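Local atomic coordinates of nitrogenase molybdenum-iron protein alpha chain (Clostridium pasteurianum, PDB entry 4WES), a protein that forms part of the molybdenum-iron component of nitrogenase, which reduces dinitrogen to ammonium using electrons from ferredoxin and the energy of ATP hydrolysis. Residues A[277-282]-A[404-409]; A[361-366]-A[433-438]. All blocks are in the same frame, centred on the assembly; numbering follows the deposited sequence.

Contact 1 (A[277-282]-A[404-409]); sequences YGIPWI and KYRVVI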
ATOM      1  N   TYR A 277       0.195 -31.760  47.564  1.00 13.07           N
ATOM      2  CA  TYR A 277       0.916 -30.702  48.290  1.00 13.34           C
ATOM      3  C   TYR A 277       0.112 -30.043  49.428  1.00 12.91           C
ATOM      4  O   TYR A 277       0.700 -29.364  50.263  1.00 14.96           O
ATOM      5  CB  TYR A 277       1.413 -29.627  47.306  1.00 12.99           C
ATOM      6  CG  TYR A 277       2.363 -30.154  46.290  1.00 13.49           C
ATOM      7  CD1 TYR A 277       3.644 -30.598  46.654  1.00 14.65           C
ATOM      8  CD2 TYR A 277       2.011 -30.257  44.947  1.00 13.12           C
ATOM      9  CE1 TYR A 277       4.526 -31.123  45.724  1.00 14.61           C
ATOM     10  CE2 TYR A 277       2.887 -30.760  44.037  1.00 12.95           C
ATOM     11  CZ  TYR A 277       4.144 -31.190  44.404  1.00 13.89           C
ATOM     12  OH  TYR A 277       4.995 -31.698  43.460  1.00 14.93           O
ATOM     13  N   GLY A 278      -1.209 -30.196  49.404  1.00 13.06           N
ATOM     14  CA  GLY A 278      -2.064 -29.517  50.380  1.00 13.75           C
ATOM     15  C   GLY A 278      -2.453 -28.120  49.948  1.00 12.78           C
ATOM     16  O   GLY A 278      -3.070 -27.401  50.712  1.00 14.21           O
ATOM     17  N   ILE A 279      -2.114 -27.722  48.711  1.00 12.17           N
ATOM     18  CA  ILE A 279      -2.410 -26.374  48.251  1.00 11.69           C
ATOM     19  C   ILE A 279      -3.873 -26.272  47.847  1.00 10.84           C
ATOM     20  O   ILE A 279      -4.310 -26.980  46.928  1.00 11.96           O
ATOM     21  CB  ILE A 279      -1.487 -25.986  47.096  1.00 11.34           C
ATOM     22  CG1 ILE A 279      -0.003 -26.048  47.494  1.00 13.67           C
ATOM     23  CG2 ILE A 279      -1.855 -24.609  46.551  1.00 12.59           C
ATOM     24  CD1 ILE A 279       0.946 -26.089  46.319  1.00 13.35           C
ATOM     25  N   PRO A 280      -4.644 -25.393  48.514  1.00 11.79           N
ATOM     26  CA  PRO A 280      -6.058 -25.224  48.162  1.00 12.93           C
ATOM     27  C   PRO A 280      -6.205 -24.445  46.881  1.00 11.15           C
ATOM     28  O   PRO A 280      -5.292 -23.747  46.440  1.00 11.85           O
ATOM     29  CB  PRO A 280      -6.615 -24.446  49.352  1.00 14.64           C
ATOM     30  CG  PRO A 280      -5.451 -23.681  49.874  1.00 17.35           C
ATOM     31  CD  PRO A 280      -4.236 -24.515  49.623  1.00 13.36           C
ATOM     32  N   TRP A 281      -7.382 -24.552  46.279  1.00 12.06           N
ATOM     33  CA  TRP A 281      -7.701 -23.730  45.117  1.00 10.65           C
ATOM     34  C   TRP A 281      -9.055 -23.079  45.293  1.00 11.20           C
ATOM     35  O   TRP A 281      -9.916 -23.598  45.993  1.00 12.27           O
ATOM     36  CB  TRP A 281      -7.641 -24.509  43.821  1.00 11.71           C
ATOM     37  CG  TRP A 281      -8.575 -25.674  43.612  1.00 11.82           C
ATOM     38  CD1 TRP A 281      -8.370 -26.970  44.004  1.00 12.28           C
ATOM     39  CD2 TRP A 281      -9.836 -25.658  42.931  1.00 11.29           C
ATOM     40  NE1 TRP A 281      -9.395 -27.767  43.556  1.00 13.62           N
ATOM     41  CE2 TRP A 281     -10.310 -26.981  42.899  1.00 11.51           C
ATOM     42  CE3 TRP A 281     -10.596 -24.652  42.323  1.00 12.23           C
ATOM     43  CZ2 TRP A 281     -11.526 -27.324  42.311  1.00 13.81           C
ATOM     44  CZ3 TRP A 281     -11.779 -24.996  41.733  1.00 14.05           C
ATOM     45  CH2 TRP A 281     -12.215 -26.317  41.707  1.00 14.37           C
ATOM     46  N   ILE A 282      -9.222 -21.915  44.657  1.00 11.23           N
ATOM     47  CA  ILE A 282     -10.520 -21.289  44.540  1.00 11.43           C
ATOM     48  C   ILE A 282     -10.786 -21.055  43.084  1.00 10.30           C
ATOM     49  O   ILE A 282      -9.888 -20.782  42.286  1.00 11.40           O
ATOM     50  CB  ILE A 282     -10.648 -19.944  45.299  1.00 12.68           C
ATOM     51  CG1 ILE A 282      -9.578 -18.927  44.877  1.00 13.29           C
ATOM     52  CG2 ILE A 282     -10.635 -20.156  46.785  1.00 14.18           C
ATOM     53  CD1 ILE A 282      -9.908 -17.524  45.340  1.00 15.35           C
ATOM     54  N   LYS A 404       6.678 -32.883  51.319  1.00 26.10           N
ATOM     55  CA  LYS A 404       6.257 -31.529  50.893  1.00 22.66           C
ATOM     56  C   LYS A 404       4.812 -31.177  51.232  1.00 21.83           C
ATOM     57  O   LYS A 404       4.430 -29.998  51.128  1.00 24.77           O
ATOM     58  CB  LYS A 404       6.425 -31.368  49.370  1.00 23.08           C
ATOM     59  CG  LYS A 404       7.860 -31.514  48.891  1.00 25.03           C
ATOM     60  CD  LYS A 404       8.020 -31.414  47.371  1.00 24.97           C
ATOM     61  CE  LYS A 404       9.448 -31.762  46.928  1.00 29.88           C
ATOM     62  NZ  LYS A 404       9.561 -31.640  45.436  1.00 25.78           N
ATOM     63  N   TYR A 405       3.998 -32.169  51.602  1.00 19.43           N
ATOM     64  CA  TYR A 405       2.607 -31.897  51.972  1.00 19.00           C
ATOM     65  C   TYR A 405       2.550 -30.958  53.149  1.00 21.11           C
ATOM     66  O   TYR A 405       3.281 -31.136  54.115  1.00 24.78           O
ATOM     67  CB  TYR A 405       1.826 -33.192  52.276  1.00 20.27           C
ATOM     68  CG  TYR A 405       0.356 -32.948  52.494  1.00 17.96           C
ATOM     69  CD1 TYR A 405      -0.150 -32.565  53.747  1.00 20.17           C
ATOM     70  CD2 TYR A 405      -0.526 -33.008  51.435  1.00 17.51           C
ATOM     71  CE1 TYR A 405      -1.501 -32.301  53.918  1.00 19.65           C
ATOM     72  CE2 TYR A 405      -1.885 -32.754  51.602  1.00 18.11           C
ATOM     73  CZ  TYR A 405      -2.373 -32.394  52.831  1.00 17.55           C
ATOM     74  OH  TYR A 405      -3.714 -32.106  52.998  1.00 19.05           O
ATOM     75  N   ARG A 406       1.698 -29.944  53.084  1.00 17.14           N
ATOM     76  CA  ARG A 406       1.486 -29.122  54.243  1.00 18.26           C
ATOM     77  C   ARG A 406       0.061 -28.638  54.346  1.00 15.84           C
ATOM     78  O   ARG A 406      -0.694 -28.625  53.354  1.00 16.53           O
ATOM     79  CB  ARG A 406       2.460 -27.977  54.309  1.00 25.49           C
ATOM     80  CG  ARG A 406       2.183 -26.925  53.301  1.00 23.11           C
ATOM     81  CD  ARG A 406       3.473 -26.798  52.545  1.00 42.12           C
ATOM     82  NE  ARG A 406       3.505 -25.964  51.365  1.00 46.80           N
ATOM     83  CZ  ARG A 406       3.510 -26.393  50.094  1.00 46.79           C
ATOM     84  NH1 ARG A 406       3.676 -25.484  49.163  1.00 30.29           N
ATOM     85  NH2 ARG A 406       3.389 -27.685  49.740  1.00 37.14           N
ATOM     86  N   VAL A 407      -0.326 -28.329  55.574  1.00 14.61           N
ATOM     87  CA  VAL A 407      -1.625 -27.776  55.841  1.00 13.91           C
ATOM     88  C   VAL A 407      -1.507 -26.283  55.593  1.00 16.00           C
ATOM     89  O   VAL A 407      -0.725 -25.594  56.244  1.00 18.99           O
ATOM     90  CB  VAL A 407      -2.056 -28.044  57.307  1.00 18.17           C
ATOM     91  CG1 VAL A 407      -3.387 -27.339  57.587  1.00 20.58           C
ATOM     92  CG2 VAL A 407      -2.138 -29.548  57.532  1.00 20.21           C
ATOM     93  N   VAL A 408      -2.236 -25.793  54.610  1.00 14.30           N
ATOM     94  CA  VAL A 408      -2.190 -24.376  54.280  1.00 14.26           C
ATOM     95  C   VAL A 408      -3.335 -23.648  54.960  1.00 14.91           C
ATOM     96  O   VAL A 408      -3.111 -22.751  55.756  1.00 18.52           O
ATOM     97  CB  VAL A 408      -2.236 -24.172  52.765  1.00 15.29           C
ATOM     98  CG1 VAL A 408      -2.204 -22.683  52.432  1.00 16.54           C
ATOM     99  CG2 VAL A 408      -1.058 -24.903  52.126  1.00 15.52           C
ATOM    100  N   ILE A 409      -4.573 -24.041  54.660  1.00 15.62           N
ATOM    101  CA  ILE A 409      -5.728 -23.535  55.365  1.00 16.31           C
ATOM    102  C   ILE A 409      -6.303 -24.692  56.177  1.00 15.86           C
ATOM    103  O   ILE A 409      -6.723 -25.711  55.621  1.00 17.57           O
ATOM    104  CB  ILE A 409      -6.801 -22.955  54.417  1.00 15.61           C
ATOM    105  CG1 ILE A 409      -6.205 -21.914  53.446  1.00 17.01           C
ATOM    106  CG2 ILE A 409      -7.952 -22.383  55.234  1.00 19.98           C
ATOM    107  CD1 ILE A 409      -7.204 -21.367  52.425  1.00 20.00           C
TER
HETATM  108  O   HOH W   1       7.289 -32.862  44.211  1.00 17.91           O
HETATM  109  O   HOH W   2      -4.076 -27.432  53.183  1.00 17.56           O
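Lys404 and Tyr277 lie side by side, their side chains pointing the same way. CB of Lys404 sits in the plane of the Tyr277 ring, at its edge, 4.0 Å from CD1. Chi1 of -62° puts CG anti to the carbonyl carbon; beyond it the chain is extended, and CD comes 3.9 Å from Tyr277 CE1 at the ring edge. At the tip, NZ donates to a water 2.9 Å away, which is also hydrogen-bonded to Tyr277 OH.

The backbones join nearby. Arg406 N donates to Tyr277 O at 3.0 Å and 165°, while Arg406 NH2 turns back onto Lys404 O. The Tyr405 ring lays one face over Tyr277 O. Gly278 CA makes a CA-H...O contact of 3.4 Å with Arg406 O, a carbonyl that sits where a beta carbon would otherwise be. A second water bridges Gly278 O and Val408 N. Farther on, Pro280 CD packs 3.7 Å from Val408 CB.

Gly278, with positive phi (87°), is where the chain leaves helix 263-277. This is the helix-to-strand turn of a beta-alpha-beta crossover joining strand 257-260 to edge strand 281-283 of a parallel sheet; the 404-409 loop packs on that turn, at residues 277-280, and not on the strand.

Contact 2 (A[361-366]-A[433-438]); sequences DSLVAG and EMHDGT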
ATOM      1  N   ASP A 361     -28.583  -8.749  27.889  1.00 10.97           N
ATOM      2  CA  ASP A 361     -29.286  -9.928  28.339  1.00 11.56           C
ATOM      3  C   ASP A 361     -28.813 -11.148  27.567  1.00 11.76           C
ATOM      4  O   ASP A 361     -29.084 -11.263  26.357  1.00 12.39           O
ATOM      5  CB  ASP A 361     -30.793  -9.683  28.114  1.00 12.91           C
ATOM      6  CG  ASP A 361     -31.660 -10.835  28.516  1.00 17.95           C
ATOM      7  OD1 ASP A 361     -31.171 -11.854  29.038  1.00 24.97           O
ATOM      8  OD2 ASP A 361     -32.903 -10.696  28.314  1.00 21.28           O
ATOM      9  N   SER A 362     -28.111 -12.062  28.248  1.00 11.03           N
ATOM     10  CA  SER A 362     -27.625 -13.279  27.638  1.00 11.10           C
ATOM     11  C   SER A 362     -28.697 -14.348  27.606  1.00 11.29           C
ATOM     12  O   SER A 362     -29.075 -14.882  28.639  1.00 14.56           O
ATOM     13  CB  SER A 362     -26.370 -13.786  28.336  1.00 12.51           C
ATOM     14  OG  SER A 362     -25.344 -12.815  28.252  1.00 13.65           O
ATOM     15  N   LEU A 363     -29.195 -14.653  26.418  1.00 10.63           N
ATOM     16  CA  LEU A 363     -30.354 -15.539  26.272  1.00 12.74           C
ATOM     17  C   LEU A 363     -30.001 -16.975  25.967  1.00 11.64           C
ATOM     18  O   LEU A 363     -30.807 -17.873  26.209  1.00 12.51           O
ATOM     19  CB  LEU A 363     -31.234 -15.007  25.140  1.00 16.72           C
ATOM     20  CG  LEU A 363     -31.872 -13.650  25.432  1.00 25.40           C
ATOM     21  CD1 LEU A 363     -32.799 -13.218  24.303  1.00 29.26           C
ATOM     22  CD2 LEU A 363     -32.648 -13.740  26.735  1.00 34.71           C
ATOM     23  N   VAL A 364     -28.820 -17.182  25.383  1.00 10.43           N
ATOM     24  CA  VAL A 364     -28.393 -18.478  24.889  1.00 10.26           C
ATOM     25  C   VAL A 364     -26.915 -18.615  25.249  1.00  9.81           C
ATOM     26  O   VAL A 364     -26.150 -17.672  25.021  1.00 10.73           O
ATOM     27  CB  VAL A 364     -28.515 -18.550  23.345  1.00 12.18           C
ATOM     28  CG1 VAL A 364     -27.956 -19.869  22.853  1.00 14.61           C
ATOM     29  CG2 VAL A 364     -29.949 -18.323  22.881  1.00 14.33           C
ATOM     30  N   ALA A 365     -26.522 -19.766  25.772  1.00 10.10           N
ATOM     31  CA  ALA A 365     -25.110 -20.032  25.998  1.00  9.90           C
ATOM     32  C   ALA A 365     -24.824 -21.494  25.812  1.00 10.06           C
ATOM     33  O   ALA A 365     -25.676 -22.360  26.022  1.00 12.23           O
ATOM     34  CB  ALA A 365     -24.695 -19.605  27.387  1.00 11.36           C
ATOM     35  N   GLY A 366     -23.588 -21.803  25.411  1.00  9.75           N
ATOM     36  CA  GLY A 366     -23.191 -23.190  25.266  1.00 10.44           C
ATOM     37  C   GLY A 366     -21.695 -23.290  25.178  1.00  9.54           C
ATOM     38  O   GLY A 366     -20.988 -22.284  25.023  1.00  9.91           O
ATOM     39  N   GLU A 433     -25.642 -19.213  36.887  1.00 13.56           N
ATOM     40  CA  GLU A 433     -25.529 -17.779  36.675  1.00 14.85           C
ATOM     41  C   GLU A 433     -26.544 -17.240  35.675  1.00 13.94           C
ATOM     42  O   GLU A 433     -26.811 -16.046  35.650  1.00 17.46           O
ATOM     43  CB  GLU A 433     -24.096 -17.454  36.221  1.00 16.41           C
ATOM     44  CG  GLU A 433     -23.782 -15.971  36.172  1.00 16.80           C
ATOM     45  CD  GLU A 433     -22.310 -15.660  36.285  1.00 15.94           C
ATOM     46  OE1 GLU A 433     -21.574 -16.466  36.871  1.00 18.50           O
ATOM     47  OE2 GLU A 433     -21.941 -14.577  35.807  1.00 16.59           O
ATOM     48  N   MET A 434     -27.118 -18.105  34.850  1.00 13.22           N
ATOM     49  CA  MET A 434     -28.033 -17.687  33.797  1.00 13.13           C
ATOM     50  C   MET A 434     -29.424 -17.414  34.364  1.00 14.81           C
ATOM     51  O   MET A 434     -29.829 -17.943  35.394  1.00 17.03           O
ATOM     52  CB  MET A 434     -28.126 -18.775  32.751  1.00 13.06           C
ATOM     53  CG  MET A 434     -26.790 -18.956  32.043  1.00 13.00           C
ATOM     54  SD  MET A 434     -26.732 -20.301  30.839  1.00 13.43           S
ATOM     55  CE  MET A 434     -27.845 -19.693  29.582  1.00 13.79           C
ATOM     56  N   HIS A 435     -30.154 -16.539  33.713  1.00 15.85           N
ATOM     57  CA  HIS A 435     -31.467 -16.267  34.253  1.00 18.28           C
ATOM     58  C   HIS A 435     -32.519 -17.247  33.741  1.00 15.42           C
ATOM     59  O   HIS A 435     -32.292 -18.034  32.837  1.00 16.13           O
ATOM     60  CB  HIS A 435     -31.853 -14.815  34.059  1.00 24.73           C
ATOM     61  CG  HIS A 435     -32.114 -14.439  32.648  1.00 20.51           C
ATOM     62  ND1 HIS A 435     -33.288 -14.786  31.997  1.00 24.64           N
ATOM     63  CD2 HIS A 435     -31.430 -13.650  31.789  1.00 37.25           C
ATOM     64  CE1 HIS A 435     -33.279 -14.267  30.776  1.00 26.01           C
ATOM     65  NE2 HIS A 435     -32.160 -13.580  30.623  1.00 48.17           N
ATOM     66  N   ASP A 436     -33.677 -17.229  34.390  1.00 18.35           N
ATOM     67  CA  ASP A 436     -34.745 -18.143  34.023  1.00 18.49           C
ATOM     68  C   ASP A 436     -35.224 -17.857  32.600  1.00 16.50           C
ATOM     69  O   ASP A 436     -35.232 -16.701  32.168  1.00 18.90           O
ATOM     70  CB  ASP A 436     -35.911 -18.032  35.007  1.00 22.02           C
ATOM     71  CG  ASP A 436     -35.590 -18.642  36.366  1.00 27.39           C
ATOM     72  OD1 ASP A 436     -34.596 -19.392  36.475  1.00 26.57           O
ATOM     73  OD2 ASP A 436     -36.347 -18.373  37.343  1.00 32.46           O
ATOM     74  N   GLY A 437     -35.580 -18.918  31.877  1.00 16.73           N
ATOM     75  CA  GLY A 437     -36.062 -18.814  30.503  1.00 19.95           C
ATOM     76  C   GLY A 437     -35.016 -18.839  29.399  1.00 30.05           C
ATOM     77  O   GLY A 437     -35.316 -18.665  28.226  1.00123.75           O
ATOM     78  N   THR A 438     -33.769 -19.075  29.798  1.00 13.45           N
ATOM     79  CA  THR A 438     -32.635 -19.138  28.886  1.00 12.87           C
ATOM     80  C   THR A 438     -32.365 -20.577  28.435  1.00 12.78           C
ATOM     81  O   THR A 438     -32.837 -21.537  29.049  1.00 14.32           O
ATOM     82  CB  THR A 438     -31.389 -18.489  29.540  1.00 14.31           C
ATOM     83  OG1 THR A 438     -31.035 -19.196  30.722  1.00 15.66           O
ATOM     84  CG2 THR A 438     -31.642 -17.020  29.792  1.00 17.37           C
TER
HETATM   85  O   HOH W   3     -28.584 -15.401  31.382  1.00 17.24           O
HETATM   86  O   HOH W   4     -33.614 -17.905  25.270  1.00 34.90           O
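The contact between Asp361 and His435 is a His-carboxylate hydrogen bond that ties the start of strand 361-367 to the turn leading into strand 439-441, its parallel neighbour in the mixed sheet. His435 NE2 donates to Asp361 OD1 at a short 2.5 Å, with an angle of 152° at the hydrogen. OD1 is met on its syn side and lies close to the imidazole plane, although the carboxylate and ring planes are turned 46° apart. Chi1 of 179° sets Asp361 CG anti to the backbone N, and from there OD1 meets the ring edge.

Several contacts fix the ring. Its other nitrogen, ND1, donates to Asp436 O at 2.7 Å, Leu363 CD2 comes to the ring edge, and Thr438 CG2 rests over one face, displaced toward the rim. The same methyl is 3.5 Å from Ser362 O, and Thr438 CB is 3.4 Å from Leu363 O. Within the type II turn from His435 to Thr438, Thr438 OG1 donates to His435 O at 2.7 Å, in the carbonyl plane. A water accepts from His435 N and donates to Ser362 O. Farther along the strand, Met434, which is buried, bends at its last torsion and sets CE 3.8 Å from Ala365 CB, next to Met352 of helix 352-357.

Since both imidazole nitrogens act as donors and one faces a carboxylate, the ring is probably protonated and positively charged, which would add an electrostatic component to this link between strand and turn.

Contacts 1 and 2 lie beside different sheets of the same chain: their centres are 36 Å apart and their nearest atoms about 13 Å, so they do not touch. Both are partly buried and lie away from the annotated cluster sites. Contact 1 lays a loop against the end of a helix and the approach to an edge strand; contact 2 lies beside an interior strand of the mixed sheet, on the approach to its parallel neighbour. Their chemistry differs accordingly. The direct hydrogen bond runs backbone to backbone in contact 1 and side chain to side chain in contact 2, while both also have water bridges between backbones. Along the sequence their segments alternate.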